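Putative fusidic acid resistance protein (Staphylococcus aureus, PDB 2YB5) confers resistance to the antibiotic fusidic acid, probably by binding elongation factor G and helping to clear it from the ribosome. Local coordinates at residues K6-K16 against L77-Q85. Sequence-based numbering, arbitrary orientation.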
loop_
_atom_site.group_PDB
_atom_site.type_symbol
_atom_site.label_atom_id
_atom_site.label_comp_id
_atom_site.label_asym_id
_atom_site.label_seq_id
_atom_site.Cartn_x
_atom_site.Cartn_y
_atom_site.Cartn_z
ATOM N N LYS A 6 15.623 4.801 4.887
ATOM C CA LYS A 6 14.223 5.104 4.569
ATOM C C LYS A 6 13.369 3.839 4.520
ATOM O O LYS A 6 13.891 2.729 4.480
ATOM C CB LYS A 6 14.100 5.896 3.261
ATOM C CG LYS A 6 15.219 5.717 2.277
ATOM C CD LYS A 6 14.924 6.484 0.995
ATOM C CE LYS A 6 15.053 8.002 1.171
ATOM N NZ LYS A 6 14.937 8.692 -0.152
ATOM N N ILE A 7 12.054 4.020 4.526
ATOM C CA ILE A 7 11.117 2.901 4.673
ATOM C C ILE A 7 10.232 2.739 3.450
ATOM O O ILE A 7 10.062 3.665 2.663
ATOM C CB ILE A 7 10.209 3.069 5.930
ATOM C CG1 ILE A 7 9.405 4.375 5.867
ATOM C CG2 ILE A 7 11.051 3.026 7.197
ATOM C CD1 ILE A 7 8.178 4.373 6.743
ATOM N N GLU A 8 9.644 1.557 3.315
ATOM C CA GLU A 8 8.736 1.284 2.206
ATOM C C GLU A 8 7.409 2.015 2.398
ATOM O O GLU A 8 7.017 2.339 3.523
ATOM C CB GLU A 8 8.514 -0.221 2.065
ATOM C CG GLU A 8 9.800 -1.025 1.824
ATOM C CD GLU A 8 10.565 -0.580 0.586
ATOM O OE1 GLU A 8 9.925 -0.197 -0.423
ATOM O OE2 GLU A 8 11.815 -0.622 0.614
ATOM N N VAL A 9 6.746 2.311 1.288
ATOM C CA VAL A 9 5.432 2.956 1.299
ATOM C C VAL A 9 4.426 2.176 2.162
ATOM O O VAL A 9 3.664 2.773 2.935
ATOM C CB VAL A 9 4.880 3.114 -0.154
ATOM C CG1 VAL A 9 3.399 3.440 -0.154
ATOM C CG2 VAL A 9 5.664 4.190 -0.914
ATOM N N TYR A 10 4.413 0.850 2.030
ATOM C CA TYR A 10 3.500 0.032 2.847
ATOM C C TYR A 10 3.785 0.117 4.367
ATOM O O TYR A 10 2.862 0.062 5.167
ATOM C CB TYR A 10 3.451 -1.416 2.362
ATOM C CG TYR A 10 4.730 -2.204 2.485
ATOM C CD1 TYR A 10 5.040 -2.900 3.653
ATOM C CD2 TYR A 10 5.611 -2.299 1.413
ATOM C CE1 TYR A 10 6.207 -3.645 3.760
ATOM C CE2 TYR A 10 6.776 -3.035 1.509
ATOM C CZ TYR A 10 7.068 -3.706 2.679
ATOM O OH TYR A 10 8.226 -4.438 2.755
ATOM N N LYS A 11 5.049 0.293 4.754
ATOM C CA LYS A 11 5.397 0.510 6.167
ATOM C C LYS A 11 4.882 1.847 6.670
ATOM O O LYS A 11 4.480 1.955 7.834
ATOM C CB LYS A 11 6.908 0.415 6.414
ATOM C CG LYS A 11 7.477 -0.997 6.282
ATOM C CD LYS A 11 7.153 -1.851 7.505
ATOM C CE LYS A 11 7.673 -3.285 7.387
ATOM N NZ LYS A 11 7.489 -4.040 8.683
ATOM N N PHE A 12 4.882 2.857 5.805
ATOM C CA PHE A 12 4.320 4.148 6.165
ATOM C C PHE A 12 2.808 4.063 6.385
ATOM O O PHE A 12 2.263 4.733 7.259
ATOM C CB PHE A 12 4.647 5.216 5.115
ATOM C CG PHE A 12 4.061 6.566 5.438
ATOM C CD1 PHE A 12 4.744 7.452 6.252
ATOM C CD2 PHE A 12 2.812 6.933 4.949
ATOM C CE1 PHE A 12 4.207 8.701 6.561
ATOM C CE2 PHE A 12 2.260 8.172 5.269
ATOM C CZ PHE A 12 2.961 9.058 6.071
ATOM N N VAL A 13 2.137 3.240 5.590
ATOM C CA VAL A 13 0.705 3.040 5.745
ATOM C C VAL A 13 0.436 2.389 7.092
ATOM O O VAL A 13 -0.487 2.797 7.810
ATOM C CB VAL A 13 0.120 2.213 4.591
ATOM C CG1 VAL A 13 -1.353 1.914 4.830
ATOM C CG2 VAL A 13 0.303 2.972 3.278
ATOM N N LYS A 14 1.279 1.425 7.460
ATOM C CA LYS A 14 1.170 0.780 8.776
ATOM C C LYS A 14 1.418 1.796 9.909
ATOM O O LYS A 14 0.613 1.870 10.836
ATOM C CB LYS A 14 2.122 -0.418 8.883
ATOM C CG LYS A 14 2.021 -1.209 10.172
ATOM C CD LYS A 14 0.752 -2.025 10.240
ATOM C CE LYS A 14 0.658 -2.736 11.572
ATOM N NZ LYS A 14 -0.544 -3.615 11.690
ATOM N N VAL A 15 2.504 2.576 9.828
ATOM C CA VAL A 15 2.784 3.614 10.834
ATOM C C VAL A 15 1.549 4.506 11.051
ATOM O O VAL A 15 1.164 4.791 12.187
ATOM C CB VAL A 15 4.013 4.507 10.478
ATOM C CG1 VAL A 15 4.088 5.710 11.401
ATOM C CG2 VAL A 15 5.329 3.724 10.561
ATOM N N LYS A 16 0.931 4.916 9.950
ATOM C CA LYS A 16 -0.253 5.769 9.969
ATOM C C LYS A 16 -1.429 5.063 10.640
ATOM O O LYS A 16 -2.078 5.632 11.524
ATOM C CB LYS A 16 -0.581 6.162 8.526
ATOM C CG LYS A 16 -1.854 6.961 8.300
ATOM C CD LYS A 16 -2.098 7.162 6.803
ATOM C CE LYS A 16 -2.598 5.868 6.129
ATOM N NZ LYS A 16 -2.640 5.921 4.618
ATOM N N LEU A 77 3.154 13.291 10.618
ATOM C CA LEU A 77 3.210 12.207 9.620
ATOM C C LEU A 77 3.714 12.723 8.277
ATOM O O LEU A 77 4.559 12.091 7.659
ATOM C CB LEU A 77 1.842 11.530 9.429
ATOM C CG LEU A 77 1.380 10.524 10.489
ATOM C CD1 LEU A 77 -0.028 10.031 10.177
ATOM C CD2 LEU A 77 2.345 9.351 10.620
ATOM N N ASN A 78 3.195 13.867 7.830
ATOM C CA ASN A 78 3.666 14.507 6.591
ATOM C C ASN A 78 5.154 14.860 6.645
ATOM O O ASN A 78 5.842 14.827 5.628
ATOM C CB ASN A 78 2.847 15.766 6.274
ATOM C CG ASN A 78 1.443 15.450 5.777
ATOM O OD1 ASN A 78 0.999 14.299 5.798
ATOM N ND2 ASN A 78 0.731 16.482 5.337
ATOM N N GLU A 79 5.639 15.195 7.836
ATOM C CA GLU A 79 7.069 15.425 8.054
ATOM C C GLU A 79 7.865 14.128 7.921
ATOM O O GLU A 79 9.053 14.161 7.587
ATOM C CB GLU A 79 7.320 16.048 9.430
ATOM C CG GLU A 79 6.955 17.519 9.525
ATOM C CD GLU A 79 7.223 18.103 10.904
ATOM O OE1 GLU A 79 6.871 17.459 11.916
ATOM O OE2 GLU A 79 7.789 19.213 10.975
ATOM N N LEU A 80 7.212 12.995 8.200
ATOM C CA LEU A 80 7.822 11.679 8.000
ATOM C C LEU A 80 7.910 11.296 6.519
ATOM O O LEU A 80 8.785 10.514 6.142
ATOM C CB LEU A 80 7.056 10.589 8.761
ATOM C CG LEU A 80 7.129 10.587 10.284
ATOM C CD1 LEU A 80 6.210 9.519 10.844
ATOM C CD2 LEU A 80 8.555 10.361 10.746
ATOM N N LYS A 81 7.026 11.842 5.679
ATOM C CA LYS A 81 6.983 11.457 4.256
ATOM C C LYS A 81 8.343 11.556 3.579
ATOM O O LYS A 81 8.591 10.887 2.570
ATOM C CB LYS A 81 5.940 12.273 3.478
ATOM C CG LYS A 81 4.506 11.818 3.747
ATOM C CD LYS A 81 3.488 12.526 2.864
ATOM C CE LYS A 81 2.074 12.100 3.234
ATOM N NZ LYS A 81 1.025 12.704 2.367
ATOM N N VAL A 82 9.214 12.384 4.148
ATOM C CA VAL A 82 10.578 12.569 3.654
ATOM C C VAL A 82 11.404 11.282 3.754
ATOM O O VAL A 82 12.310 11.067 2.955
ATOM C CB VAL A 82 11.307 13.707 4.424
ATOM C CG1 VAL A 82 10.535 15.023 4.302
ATOM C CG2 VAL A 82 11.510 13.339 5.887
ATOM N N TYR A 83 11.076 10.423 4.722
ATOM C CA TYR A 83 11.800 9.160 4.907
ATOM C C TYR A 83 11.249 8.002 4.058
ATOM O O TYR A 83 11.724 6.877 4.191
ATOM C CB TYR A 83 11.809 8.749 6.394
ATOM C CG TYR A 83 12.483 9.728 7.349
ATOM C CD1 TYR A 83 13.569 10.506 6.950
ATOM C CD2 TYR A 83 12.048 9.848 8.668
ATOM C CE1 TYR A 83 14.185 11.392 7.832
ATOM C CE2 TYR A 83 12.663 10.731 9.560
ATOM C CZ TYR A 83 13.730 11.499 9.132
ATOM O OH TYR A 83 14.344 12.375 10.004
ATOM N N ILE A 84 10.259 8.263 3.200
ATOM C CA ILE A 84 9.649 7.209 2.379
ATOM C C ILE A 84 10.466 6.930 1.118
ATOM O O ILE A 84 10.715 7.838 0.319
ATOM C CB ILE A 84 8.218 7.581 1.915
ATOM C CG1 ILE A 84 7.294 7.830 3.107
ATOM C CG2 ILE A 84 7.645 6.485 1.027
ATOM C CD1 ILE A 84 5.895 8.308 2.711
ATOM N N GLN A 85 10.848 5.667 0.937
ATOM C CA GLN A 85 11.478 5.193 -0.302
ATOM C C GLN A 85 10.472 5.191 -1.454
ATOM O O GLN A 85 9.528 4.391 -1.458
ATOM C CB GLN A 85 12.023 3.774 -0.091
ATOM C CG GLN A 85 12.680 3.130 -1.301
ATOM C CD GLN A 85 14.034 3.720 -1.629
ATOM O OE1 GLN A 85 14.283 4.112 -2.768
ATOM N NE2 GLN A 85 14.922 3.783 -0.637
HETATM O O HOH W 1 8.413 2.100 -1.120
#
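Ile7 and Gln85 are joined backbone to backbone: Gln85 N donates to Ile7 O over 2.8 Å, nearly straight at 163° and about 20° out of the carbonyl plane. A second bond, from Ile7 N to Tyr83 O, completes a single beta bridge pairing Ile7 with Ile84, though the place of the Tyr83 oxygen is less sure. The CA-H of Ile84 adds a softer contact to the same carbonyl oxygen of Ile7. One water extends this link. Its oxygen donates to Glu8 OE1 (2.8 Å) and to Gln85 O (2.6 Å), and accepts from Val9 N in the first turn of helix 9-27. Glu8 is at the N-cap, and its long carboxylate meets that first helical amide through the water; its negative charge should also suit the positive end of the helix dipole. Farther out, the amide of Gln85 lies across the aliphatic part of Lys6, NE2 3.2 Å from CD.

Next to the bridge the contact turns apolar. Phe12 leaves its helix with CG anti to the backbone N (chi1 179°), which carries the ring toward helix 70-80. Its flat ring can serve two neighbours, by face and by edge. Beta-branched Ile84 sends its CG1-CD1 arm over one face, CD1 3.9 Å from the centroid, in a CH-pi contact, while its other branch, CG2, meets Val9 CG2 at 3.6 Å. The ring edge meets residues 77-80: Leu77 O lies in its plane, 3.6 Å from CE1, and Leu80 CB is also near the edge. One turn after Phe12, Val15 CG1 and Lys16 CG pack against the two methyls of Leu77, CD2 and CD1, a fork that fills both places. Phe49 touches Ile7 and Val15, and Phe59 touches Leu77 and Leu80, continuing the core. Bridge and packing join helices 9-27 and 70-80 within the probable elongation factor G-binding helical bundle, which also includes helices 35-50 and 59-63.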